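Local atomic coordinates of organic hydroperoxide resistance protein (Deinococcus radiodurans, PDB entry 1USP), a protein that probably reduces organic hydroperoxides to their alcohols by means of a redox-active cysteine pair, protecting the bacterium from peroxide damage. Residues A[54-59]-A[77-81]. Sequence-based numbering, arbitrary orientation.
Sequences YAACFQ and STITA
With CG1 beside its backbone N and CG2 anti to it, Ile79 turns its two branches toward different residues of helix 54-59: CG2 lies 3.9 Å from Phe58 CB, and CG1 runs alongside the Gln59 side chain, which passes it in the opposite direction. Gln59 is itself bent at chi2 (-75°), a kink that carries its amide over Ile79, with NE2 3.8 Å from CG1, and on to Ser77, the residue just before the strand. There NE2 gives a weak hydrogen bond to Ser77 O, 3.2 Å long and well off straight at 135°; its stronger partner is a backbone group of the other subunit. CD1 of Ile79 sits at the edge of the Phe58 ring, near the ring plane, and Met114 of helix 107-120 packs on both residues. Further along, the face of the strand turned to the helix carries just a methyl, that of Ala81, met by the methyl of Ala55. Ala55 CB rests 3.6 Å from Ile79 O and 4.2 Å from Ala81 CB, and the two alanine CA atoms come within 5.4 Å of each other. Helix 46-68 is the long central helix of the OsmC/Ohr fold, packed on the sheet; the axis of its segment 54-59 runs roughly antiparallel to strand 78-81 (147°) at a closest approach of 7.5 Å. Residues 78-81 also pair with an antiparallel strand of the other subunit, so the sheet continues through the dimer interface. Away from the strand, Cys57 on the same helix forms a disulfide with Cys121, consistent with the oxidised state of the redox pair of Ohr proteins, while Tyr54 directs its hydroxyl to a hydrogen bond with Ser124 OG.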
ATOM      1  N   TYR A  54       2.034  -1.685  -4.932  1.00 14.57           N
ATOM      2  CA  TYR A  54       1.544  -1.334  -6.275  1.00 15.71           C
ATOM      3  C   TYR A  54       2.412  -2.012  -7.337  1.00 16.57           C
ATOM      4  O   TYR A  54       1.901  -2.506  -8.336  1.00 18.11           O
ATOM      5  CB  TYR A  54       1.584   0.185  -6.485  1.00 16.65           C
ATOM      6  CG  TYR A  54       0.548   0.778  -7.410  1.00 16.75           C
ATOM      7  CD1 TYR A  54      -0.011   0.054  -8.457  1.00 18.10           C
ATOM      8  CD2 TYR A  54       0.138   2.100  -7.234  1.00 18.84           C
ATOM      9  CE1 TYR A  54      -0.964   0.638  -9.321  1.00 18.21           C
ATOM     10  CE2 TYR A  54      -0.822   2.680  -8.072  1.00 19.89           C
ATOM     11  CZ  TYR A  54      -1.359   1.943  -9.117  1.00 18.21           C
ATOM     12  OH  TYR A  54      -2.289   2.516  -9.943  1.00 18.58           O
ATOM     13  N   ALA A  55       3.726  -2.031  -7.128  1.00 17.12           N
ATOM     14  CA  ALA A  55       4.618  -2.728  -8.052  1.00 17.47           C
ATOM     15  C   ALA A  55       4.287  -4.231  -8.090  1.00 16.57           C
ATOM     16  O   ALA A  55       4.240  -4.830  -9.161  1.00 15.84           O
ATOM     17  CB  ALA A  55       6.074  -2.503  -7.680  1.00 17.37           C
ATOM     18  N   ALA A  56       4.026  -4.817  -6.928  1.00 16.56           N
ATOM     19  CA  ALA A  56       3.676  -6.236  -6.840  1.00 18.29           C
ATOM     20  C   ALA A  56       2.329  -6.535  -7.532  1.00 19.07           C
ATOM     21  O   ALA A  56       2.168  -7.561  -8.196  1.00 18.68           O
ATOM     22  CB  ALA A  56       3.644  -6.669  -5.383  1.00 19.38           C
ATOM     23  N   CYS A  57       1.378  -5.614  -7.381  1.00 18.17           N
ATOM     24  CA  CYS A  57       0.033  -5.751  -7.947  1.00 19.77           C
ATOM     25  C   CYS A  57       0.089  -5.713  -9.468  1.00 20.59           C
ATOM     26  O   CYS A  57      -0.621  -6.446 -10.151  1.00 19.52           O
ATOM     27  CB  CYS A  57      -0.847  -4.604  -7.431  1.00 21.13           C
ATOM     28  SG  CYS A  57      -2.595  -4.721  -7.897  1.00 25.70           S
ATOM     29  N   PHE A  58       0.942  -4.843  -9.996  1.00 20.43           N
ATOM     30  CA  PHE A  58       1.145  -4.753 -11.447  1.00 21.12           C
ATOM     31  C   PHE A  58       1.766  -6.024 -11.988  1.00 20.31           C
ATOM     32  O   PHE A  58       1.430  -6.449 -13.064  1.00 20.04           O
ATOM     33  CB  PHE A  58       2.010  -3.547 -11.820  1.00 21.00           C
ATOM     34  CG  PHE A  58       1.300  -2.544 -12.666  1.00 22.16           C
ATOM     35  CD1 PHE A  58       0.125  -1.965 -12.224  1.00 22.87           C
ATOM     36  CD2 PHE A  58       1.796  -2.184 -13.917  1.00 21.78           C
ATOM     37  CE1 PHE A  58      -0.543  -1.046 -13.014  1.00 25.16           C
ATOM     38  CE2 PHE A  58       1.136  -1.255 -14.690  1.00 23.00           C
ATOM     39  CZ  PHE A  58      -0.032  -0.694 -14.240  1.00 23.87           C
ATOM     40  N   GLN A  59       2.671  -6.630 -11.234  1.00 22.40           N
ATOM     41  CA  GLN A  59       3.263  -7.904 -11.621  1.00 23.44           C
ATOM     42  C   GLN A  59       2.228  -9.027 -11.629  1.00 24.79           C
ATOM     43  O   GLN A  59       2.236  -9.862 -12.535  1.00 27.08           O
ATOM     44  CB  GLN A  59       4.449  -8.268 -10.711  1.00 24.06           C
ATOM     45  CG  GLN A  59       5.739  -7.551 -11.079  1.00 25.20           C
ATOM     46  CD  GLN A  59       6.409  -8.118 -12.343  1.00 27.25           C
ATOM     47  OE1 GLN A  59       5.843  -8.978 -13.017  1.00 26.97           O
ATOM     48  NE2 GLN A  59       7.613  -7.631 -12.656  1.00 26.57           N
ATOM     49  N   SER A  77      11.482  -9.331 -16.363  1.00 36.23           N
ATOM     50  CA  SER A  77      10.661  -8.130 -16.471  1.00 33.76           C
ATOM     51  C   SER A  77      10.484  -7.539 -15.066  1.00 30.83           C
ATOM     52  O   SER A  77      10.361  -8.252 -14.072  1.00 30.77           O
ATOM     53  CB  SER A  77       9.307  -8.411 -17.138  1.00 34.40           C
ATOM     54  OG  SER A  77       9.466  -8.769 -18.515  1.00 35.03           O
ATOM     55  N   THR A  78      10.441  -6.224 -15.011  1.00 29.07           N
ATOM     56  CA  THR A  78      10.617  -5.482 -13.775  1.00 26.97           C
ATOM     57  C   THR A  78       9.601  -4.306 -13.754  1.00 23.18           C
ATOM     58  O   THR A  78       9.416  -3.675 -14.767  1.00 20.97           O
ATOM     59  CB  THR A  78      12.120  -5.066 -13.798  1.00 28.76           C
ATOM     60  OG1 THR A  78      12.811  -5.610 -12.659  1.00 33.59           O
ATOM     61  CG2 THR A  78      12.340  -3.600 -13.764  1.00 26.66           C
ATOM     62  N   ILE A  79       8.923  -4.060 -12.623  1.00 20.18           N
ATOM     63  CA  ILE A  79       8.027  -2.919 -12.452  1.00 18.09           C
ATOM     64  C   ILE A  79       8.509  -2.088 -11.261  1.00 17.22           C
ATOM     65  O   ILE A  79       8.666  -2.609 -10.177  1.00 15.74           O
ATOM     66  CB  ILE A  79       6.556  -3.387 -12.193  1.00 18.26           C
ATOM     67  CG1 ILE A  79       6.020  -4.257 -13.327  1.00 17.51           C
ATOM     68  CG2 ILE A  79       5.634  -2.185 -11.988  1.00 18.90           C
ATOM     69  CD1 ILE A  79       5.728  -3.512 -14.619  1.00 18.33           C
ATOM     70  N   THR A  80       8.745  -0.805 -11.484  1.00 18.28           N
ATOM     71  CA  THR A  80       9.158   0.125 -10.436  1.00 18.86           C
ATOM     72  C   THR A  80       8.046   1.142 -10.167  1.00 19.29           C
ATOM     73  O   THR A  80       7.597   1.858 -11.077  1.00 20.75           O
ATOM     74  CB  THR A  80      10.454   0.834 -10.875  1.00 18.75           C
ATOM     75  OG1 THR A  80      11.475  -0.140 -11.135  1.00 19.36           O
ATOM     76  CG2 THR A  80      11.025   1.702  -9.770  1.00 20.54           C
ATOM     77  N   ALA A  81       7.574   1.184  -8.923  1.00 17.45           N
ATOM     78  CA  ALA A  81       6.667   2.234  -8.472  1.00 15.24           C
ATOM     79  C   ALA A  81       7.395   3.334  -7.706  1.00 15.69           C
ATOM     80  O   ALA A  81       8.191   3.046  -6.814  1.00 15.71           O
ATOM     81  CB  ALA A  81       5.588   1.637  -7.611  1.00 15.07           C
TER